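Local coordinates for protein aminoglycoside acetyltransferase meta-AAC0020 (Uncultured bacterium, PDB 5F47) that probably transfers an acetyl group from acetyl-coenzyme A to aminoglycoside antibiotics, as a GNAT-fold resistance enzyme from a soil bacterium, at residues Ile28-Glu36 against Asp91-Gln99; Gln54-Ala62 against Gly70-Glu78. All coordinates share one frame; numbering follows the deposited sequence. Where two conformers were deposited one is given.

In the fold
Both contacts involve the same mixed sheet of a GNAT fold, their centres about 16 Å apart. Contact 2 pairs the two strands of the hairpin 57-64 and 67-77; contact 1 lays helix 21-34 across the next strand in the sheet, 86-94. Along the chain the hairpin is nested inside the loop that contact 1 closes: helix first, then both hairpin strands, then strand 86-94. The sheet ties them together directly, since strand 67-77 pairs with strand 86-94 through probable backbone hydrogen bonds from Gly-71 to Ala-93 and from Thr-73 to Asp-91. Both contacts also touch the second subunit, so parts of the dimer interface are built on them.

Contact 1 (Ile28-Glu36 against Asp91-Gln99); sequences IRLFEAVFE and DLAVDTNWQ
The ring of Phe-31 has the CB of Asp-91 over one face, a CH-pi contact with CB 4.0 Å from the ring centroid and 25° off the normal. At its edge, near the ring plane, sits the methyl of Ala-93, whose CB is 3.6 Å from Phe-31 CD1. The ring of Phe-35, four residues on and just past the last helical residue, is met at its edge by a backbone oxygen, with Leu-92 O lying 3.6 Å from CZ of Phe-35. Its CE2 comes within 3.5 Å of Asp-91 OD1, the carboxylate being turned 42° from the ring plane. Asp-91 thus offers its methylene to one phenylalanine and its oxygen to the other, while OD2 is hydrogen-bonded to the hydroxyls of Tyr-80 and Tyr-81 of the second subunit.

Ala-93 is the hub. Beyond the two rings, in one of its two conformers Leu-30 sets CD2 3.6 Å from Ala-93 CB and CD1 near the backbone of Asp-95. Val-34 lays CG1 alongside the same methyl and sets CG2 3.7 Å from Val-94 O. That carbonyl also accepts a hydrogen bond from Gln-99 NE2 (3.0 Å), placing the Gln-99 amide near Val-34. Just past the strand, Asp-95 OD1 takes the backbone N of Asn-97 in an Asx turn.

The helix axis passes 8.4 Å from that of the strand, nearly at right angles; the small Ala-93 of the strand lets four larger side chains from 28-36 gather: a helix laid across the central sheet, as in the alpha/beta layering of the GNAT fold.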
# COMPACT_ATOMS: atom_id res chain seq x y z
N ILE B 28 -2.38 -14.31 12.10
CA ILE B 28 -1.98 -13.10 12.81
C ILE B 28 -1.07 -13.48 13.98
O ILE B 28 -0.06 -12.81 14.22
CB ILE B 28 -3.21 -12.32 13.28
CG1 ILE B 28 -3.97 -11.76 12.07
CG2 ILE B 28 -2.78 -11.17 14.21
CD1 ILE B 28 -5.39 -11.33 12.39
N ARG B 29 -1.38 -14.57 14.69
CA ARG B 29 -0.49 -15.04 15.75
C ARG B 29 0.86 -15.49 15.20
O ARG B 29 1.88 -15.34 15.86
CB ARG B 29 -1.12 -16.18 16.54
CG ARG B 29 -2.34 -15.76 17.36
CD ARG B 29 -2.02 -14.61 18.30
NE ARG B 29 -3.13 -14.34 19.22
CZ ARG B 29 -3.14 -13.34 20.10
NH1 ARG B 29 -2.10 -12.51 20.19
NH2 ARG B 29 -4.19 -13.17 20.89
N LEU B 30 0.87 -16.08 14.00
CA LEU B 30 2.13 -16.46 13.39
C LEU B 30 2.97 -15.22 13.10
O LEU B 30 4.18 -15.21 13.34
CB LEU B 30 1.87 -17.27 12.11
CG LEU B 30 3.07 -17.98 11.48
CD1 LEU B 30 2.61 -19.24 10.76
CD2 LEU B 30 3.74 -17.04 10.50
N PHE B 31 2.33 -14.17 12.58
CA PHE B 31 3.01 -12.90 12.34
C PHE B 31 3.61 -12.36 13.64
O PHE B 31 4.75 -11.90 13.67
CB PHE B 31 2.05 -11.85 11.76
CG PHE B 31 1.63 -12.09 10.32
CD1 PHE B 31 2.38 -12.88 9.46
CD2 PHE B 31 0.49 -11.47 9.84
CE1 PHE B 31 1.97 -13.07 8.11
CE2 PHE B 31 0.09 -11.65 8.53
CZ PHE B 31 0.82 -12.44 7.66
N GLU B 32 2.81 -12.38 14.70
CA GLU B 32 3.28 -11.87 15.99
C GLU B 32 4.54 -12.61 16.46
O GLU B 32 5.47 -11.99 16.99
CB GLU B 32 2.18 -12.02 17.05
CG GLU B 32 2.63 -11.58 18.45
CD GLU B 32 1.62 -11.91 19.54
OE1 GLU B 32 0.73 -12.77 19.35
OE2 GLU B 32 1.72 -11.30 20.62
N ALA B 33 4.57 -13.92 16.23
CA ALA B 33 5.70 -14.75 16.63
C ALA B 33 6.91 -14.51 15.73
O ALA B 33 8.00 -14.21 16.21
CB ALA B 33 5.30 -16.21 16.64
N VAL B 34 6.72 -14.64 14.42
CA VAL B 34 7.85 -14.57 13.49
C VAL B 34 8.47 -13.18 13.43
O VAL B 34 9.70 -13.06 13.36
CB VAL B 34 7.44 -15.03 12.07
CG1 VAL B 34 8.60 -14.85 11.07
CG2 VAL B 34 7.00 -16.46 12.10
N PHE B 35 7.62 -12.14 13.48
CA PHE B 35 8.09 -10.76 13.43
C PHE B 35 8.47 -10.27 14.83
O PHE B 35 8.91 -9.13 15.01
CB PHE B 35 7.03 -9.83 12.84
CG PHE B 35 6.60 -10.21 11.44
CD1 PHE B 35 7.47 -10.81 10.55
CD2 PHE B 35 5.30 -9.93 11.02
CE1 PHE B 35 7.05 -11.14 9.25
CE2 PHE B 35 4.87 -10.26 9.74
CZ PHE B 35 5.75 -10.86 8.85
N GLU B 36 8.29 -11.15 15.82
CA GLU B 36 8.65 -10.86 17.22
C GLU B 36 8.07 -9.52 17.71
O GLU B 36 8.80 -8.67 18.25
CB GLU B 36 10.16 -10.88 17.39
CG GLU B 36 10.78 -12.26 17.14
CD GLU B 36 12.27 -12.31 17.42
OE1 GLU B 36 13.04 -11.58 16.75
OE2 GLU B 36 12.66 -13.07 18.33
N ASP B 91 2.23 -8.33 4.26
CA ASP B 91 3.03 -9.22 5.13
C ASP B 91 3.13 -10.61 4.54
O ASP B 91 2.19 -11.08 3.92
CB ASP B 91 2.41 -9.36 6.52
CG ASP B 91 2.79 -8.26 7.48
OD1 ASP B 91 3.96 -7.78 7.47
OD2 ASP B 91 1.91 -7.90 8.29
N LEU B 92 4.27 -11.26 4.76
CA LEU B 92 4.44 -12.66 4.41
C LEU B 92 5.32 -13.28 5.49
O LEU B 92 6.37 -12.73 5.84
CB LEU B 92 5.07 -12.81 3.02
CG LEU B 92 5.38 -14.22 2.50
CD1 LEU B 92 5.32 -14.24 0.99
CD2 LEU B 92 6.75 -14.69 2.96
N ALA B 93 4.90 -14.42 6.03
CA ALA B 93 5.70 -15.10 7.01
C ALA B 93 5.51 -16.59 6.93
O ALA B 93 4.44 -17.07 6.55
CB ALA B 93 5.38 -14.61 8.43
N VAL B 94 6.56 -17.31 7.30
CA VAL B 94 6.53 -18.76 7.41
C VAL B 94 7.07 -19.15 8.78
O VAL B 94 8.06 -18.58 9.25
CB VAL B 94 7.33 -19.43 6.28
CG1 VAL B 94 7.43 -20.95 6.49
CG2 VAL B 94 6.69 -19.11 4.95
N ASP B 95 6.37 -20.07 9.43
CA ASP B 95 6.79 -20.68 10.70
C ASP B 95 8.28 -20.97 10.68
O ASP B 95 8.79 -21.57 9.73
CB ASP B 95 5.98 -21.97 10.92
CG ASP B 95 6.14 -22.55 12.31
OD1 ASP B 95 7.28 -22.60 12.84
OD2 ASP B 95 5.12 -23.00 12.87
N THR B 96 8.99 -20.56 11.73
CA THR B 96 10.44 -20.76 11.78
C THR B 96 10.82 -22.25 11.67
O THR B 96 11.90 -22.58 11.20
CB THR B 96 11.02 -20.18 13.07
OG1 THR B 96 10.34 -20.74 14.20
CG2 THR B 96 10.85 -18.67 13.10
N ASN B 97 9.91 -23.13 12.09
CA ASN B 97 10.16 -24.57 12.02
C ASN B 97 10.05 -25.13 10.61
O ASN B 97 10.53 -26.23 10.33
CB ASN B 97 9.19 -25.32 12.93
CG ASN B 97 9.53 -25.15 14.40
OD1 ASN B 97 10.69 -24.93 14.76
ND2 ASN B 97 8.51 -25.24 15.25
N TRP B 98 9.41 -24.37 9.72
CA TRP B 98 9.15 -24.88 8.37
C TRP B 98 9.71 -23.99 7.26
O TRP B 98 9.28 -24.09 6.11
CB TRP B 98 7.64 -25.06 8.15
CG TRP B 98 6.96 -25.95 9.16
CD1 TRP B 98 6.27 -25.56 10.26
CD2 TRP B 98 6.92 -27.39 9.15
NE1 TRP B 98 5.79 -26.66 10.94
CE2 TRP B 98 6.18 -27.79 10.28
CE3 TRP B 98 7.43 -28.37 8.29
CZ2 TRP B 98 5.94 -29.14 10.58
CZ3 TRP B 98 7.20 -29.70 8.59
CH2 TRP B 98 6.46 -30.07 9.72
N GLN B 99 10.68 -23.14 7.59
CA GLN B 99 11.24 -22.21 6.62
C GLN B 99 12.21 -22.93 5.70
O GLN B 99 12.68 -24.02 6.02
CB GLN B 99 11.93 -21.05 7.32
CG GLN B 99 10.96 -20.08 7.99
CD GLN B 99 11.66 -18.90 8.65
OE1 GLN B 99 12.85 -18.97 8.98
NE2 GLN B 99 10.91 -17.82 8.87

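Contact 2 (Gln54-Ala62 against Gly70-Glu78). With CA (calcium ion), chain I.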
# COMPACT_ATOMS: atom_id res chain seq x y z
N GLN B 54 -13.93 -7.69 3.48
CA GLN B 54 -13.70 -6.68 2.43
C GLN B 54 -13.35 -7.36 1.11
O GLN B 54 -12.63 -8.36 1.08
CB GLN B 54 -12.58 -5.70 2.83
CG GLN B 54 -12.90 -4.89 4.08
CD GLN B 54 -11.79 -3.94 4.50
OE1 GLN B 54 -11.80 -3.42 5.63
NE2 GLN B 54 -10.83 -3.68 3.61
N ASN B 55 -13.84 -6.79 0.02
CA ASN B 55 -13.58 -7.37 -1.30
C ASN B 55 -12.31 -6.83 -1.95
O ASN B 55 -12.05 -7.07 -3.14
CB ASN B 55 -14.77 -7.15 -2.22
CG ASN B 55 -16.03 -7.78 -1.67
OD1 ASN B 55 -15.97 -8.82 -1.00
ND2 ASN B 55 -17.18 -7.18 -1.95
N ASN B 56 -11.51 -6.10 -1.17
CA ASN B 56 -10.21 -5.58 -1.62
C ASN B 56 -9.07 -6.07 -0.74
O ASN B 56 -7.98 -5.48 -0.73
CB ASN B 56 -10.24 -4.07 -1.64
CG ASN B 56 -10.68 -3.48 -0.31
OD1 ASN B 56 -10.56 -4.13 0.75
ND2 ASN B 56 -11.15 -2.24 -0.35
N PHE B 57 -9.31 -7.16 -0.03
CA PHE B 57 -8.34 -7.73 0.89
C PHE B 57 -8.37 -9.23 0.74
O PHE B 57 -9.43 -9.85 0.83
CB PHE B 57 -8.67 -7.32 2.34
CG PHE B 57 -7.71 -7.85 3.35
CD1 PHE B 57 -6.43 -7.33 3.43
CD2 PHE B 57 -8.10 -8.84 4.25
CE1 PHE B 57 -5.53 -7.79 4.39
CE2 PHE B 57 -7.21 -9.31 5.21
CZ PHE B 57 -5.93 -8.78 5.28
N TYR B 58 -7.21 -9.83 0.48
CA TYR B 58 -7.11 -11.27 0.28
C TYR B 58 -5.94 -11.86 1.05
O TYR B 58 -4.82 -11.36 0.98
CB TYR B 58 -6.97 -11.62 -1.20
CG TYR B 58 -8.20 -11.37 -2.02
CD1 TYR B 58 -9.24 -12.29 -2.02
CD2 TYR B 58 -8.31 -10.24 -2.81
CE1 TYR B 58 -10.38 -12.08 -2.79
CE2 TYR B 58 -9.44 -10.03 -3.59
CZ TYR B 58 -10.46 -10.95 -3.56
OH TYR B 58 -11.58 -10.75 -4.34
N VAL B 59 -6.21 -12.97 1.73
CA VAL B 59 -5.25 -13.65 2.58
C VAL B 59 -4.98 -15.04 2.01
O VAL B 59 -5.92 -15.78 1.68
CB VAL B 59 -5.77 -13.80 4.02
CG1 VAL B 59 -4.72 -14.44 4.91
CG2 VAL B 59 -6.18 -12.45 4.59
N PHE B 60 -3.71 -15.40 1.86
CA PHE B 60 -3.36 -16.74 1.42
C PHE B 60 -2.61 -17.43 2.54
O PHE B 60 -1.73 -16.83 3.15
CB PHE B 60 -2.51 -16.70 0.16
CG PHE B 60 -3.23 -16.16 -1.04
CD1 PHE B 60 -3.40 -14.79 -1.20
CD2 PHE B 60 -3.75 -17.01 -2.00
CE1 PHE B 60 -4.08 -14.29 -2.29
CE2 PHE B 60 -4.42 -16.51 -3.10
CZ PHE B 60 -4.60 -15.13 -3.23
N VAL B 61 -2.95 -18.69 2.81
CA VAL B 61 -2.27 -19.42 3.87
C VAL B 61 -1.70 -20.75 3.42
O VAL B 61 -2.13 -21.34 2.42
CB VAL B 61 -3.21 -19.68 5.08
CG1 VAL B 61 -3.71 -18.34 5.64
CG2 VAL B 61 -4.39 -20.57 4.71
N ALA B 62 -0.71 -21.22 4.17
CA ALA B 62 -0.14 -22.54 3.96
C ALA B 62 -0.50 -23.41 5.15
O ALA B 62 -0.36 -22.98 6.30
CB ALA B 62 1.36 -22.45 3.80
N GLY B 70 2.22 -20.80 7.50
CA GLY B 70 2.68 -19.65 6.75
C GLY B 70 1.52 -18.91 6.13
O GLY B 70 0.42 -19.43 6.05
N GLY B 71 1.75 -17.67 5.70
CA GLY B 71 0.73 -16.99 4.95
C GLY B 71 1.13 -15.60 4.55
O GLY B 71 2.19 -15.12 4.96
N LEU B 72 0.28 -14.95 3.76
CA LEU B 72 0.52 -13.57 3.38
C LEU B 72 -0.80 -12.85 3.27
O LEU B 72 -1.85 -13.45 3.09
CB LEU B 72 1.34 -13.48 2.08
CG LEU B 72 0.76 -13.84 0.71
CD1 LEU B 72 -0.23 -12.80 0.19
CD2 LEU B 72 1.92 -14.00 -0.29
N THR B 73 -0.73 -11.53 3.39
CA THR B 73 -1.89 -10.66 3.28
C THR B 73 -1.68 -9.74 2.10
O THR B 73 -0.53 -9.37 1.80
CB THR B 73 -2.09 -9.83 4.55
OG1 THR B 73 -0.86 -9.12 4.83
CG2 THR B 73 -2.41 -10.74 5.74
N SER B 74 -2.76 -9.38 1.42
CA SER B 74 -2.63 -8.54 0.23
C SER B 74 -3.84 -7.60 0.11
O SER B 74 -4.96 -7.95 0.48
CB SER B 74 -2.42 -9.40 -1.04
OG SER B 74 -3.56 -10.20 -1.31
N TYR B 75 -3.56 -6.38 -0.37
CA TYR B 75 -4.56 -5.34 -0.58
C TYR B 75 -4.67 -5.00 -2.05
O TYR B 75 -3.66 -4.80 -2.73
CB TYR B 75 -4.18 -4.06 0.18
CG TYR B 75 -4.18 -4.19 1.68
CD1 TYR B 75 -3.04 -4.66 2.34
CD2 TYR B 75 -5.28 -3.83 2.43
CE1 TYR B 75 -3.02 -4.77 3.73
CE2 TYR B 75 -5.28 -3.93 3.83
CZ TYR B 75 -4.14 -4.42 4.47
OH TYR B 75 -4.11 -4.52 5.84
N VAL B 76 -5.90 -4.91 -2.52
CA VAL B 76 -6.15 -4.43 -3.87
C VAL B 76 -6.12 -2.91 -3.88
O VAL B 76 -6.81 -2.25 -3.08
CB VAL B 76 -7.52 -4.93 -4.36
CG1 VAL B 76 -7.83 -4.38 -5.76
CG2 VAL B 76 -7.54 -6.46 -4.32
N LEU B 77 -5.32 -2.36 -4.78
CA LEU B 77 -5.29 -0.92 -5.01
C LEU B 77 -5.77 -0.60 -6.43
O LEU B 77 -5.02 -0.78 -7.40
CB LEU B 77 -3.88 -0.37 -4.79
CG LEU B 77 -3.19 -0.71 -3.47
CD1 LEU B 77 -1.78 -0.10 -3.45
CD2 LEU B 77 -4.00 -0.26 -2.24
N GLU B 78 -7.02 -0.16 -6.55
CA GLU B 78 -7.52 0.31 -7.83
C GLU B 78 -6.73 1.53 -8.27
O GLU B 78 -6.48 2.42 -7.46
CB GLU B 78 -9.01 0.63 -7.74
CG GLU B 78 -9.88 -0.57 -7.43
CD GLU B 78 -10.08 -1.50 -8.62
OE1 GLU B 78 -10.47 -2.66 -8.38
OE2 GLU B 78 -9.88 -1.07 -9.77
CA CA I . -16.63 -10.19 0.91
O HOH W 1 -14.29 -11.04 1.44
O HOH W 2 -7.34 -2.74 -0.45
O HOH W 3 -18.07 -8.39 1.39
O HOH W 4 -18.51 -10.62 -0.50
O HOH W 5 -16.07 -12.04 -0.48
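Phe-57 and Tyr-75 extend next to one another from the same face of the sheet, their ring planes 54° apart. CD1 of Phe-57 stands over the tyrosine ring near its rim, 3.6 Å from Tyr-75 CE2, while Phe-57 CZ reaches the CB of Thr-73. A chi1 of -179° sends the Phe-57 ring across toward the partner strand. On the other face Phe-60 CD1 packs 4.0 Å from Leu-72 CD1. Val-76 CG2 meets the edge of the Tyr-58 ring; helix 103-117 covers this side, Phe-114 meeting both Tyr-58 and Phe-60 edge-to-face.

The two strands form an antiparallel beta hairpin in the GNAT sheet, where Phe-60 and Leu-72 exchange two backbone bonds. Tyr-58 N gives a straight bond to Ser-74 O, but the return bond from Ser-74 N is weak; Ser-74 OG adds a second donor to Tyr-58 O at 2.9 Å and is itself bonded to Tyr-115.

Toward the open end, Val-76 N bonds to Asn-56 O at 2.8 Å, and a water bridges that oxygen to Val-76 O. Gln-54 NE2 reaches a lone pair of Asn-56 OD1. Outermost, Asn-55 OD1 binds calcium at 2.4 Å, together with four waters, Glu-18 and Asn-53.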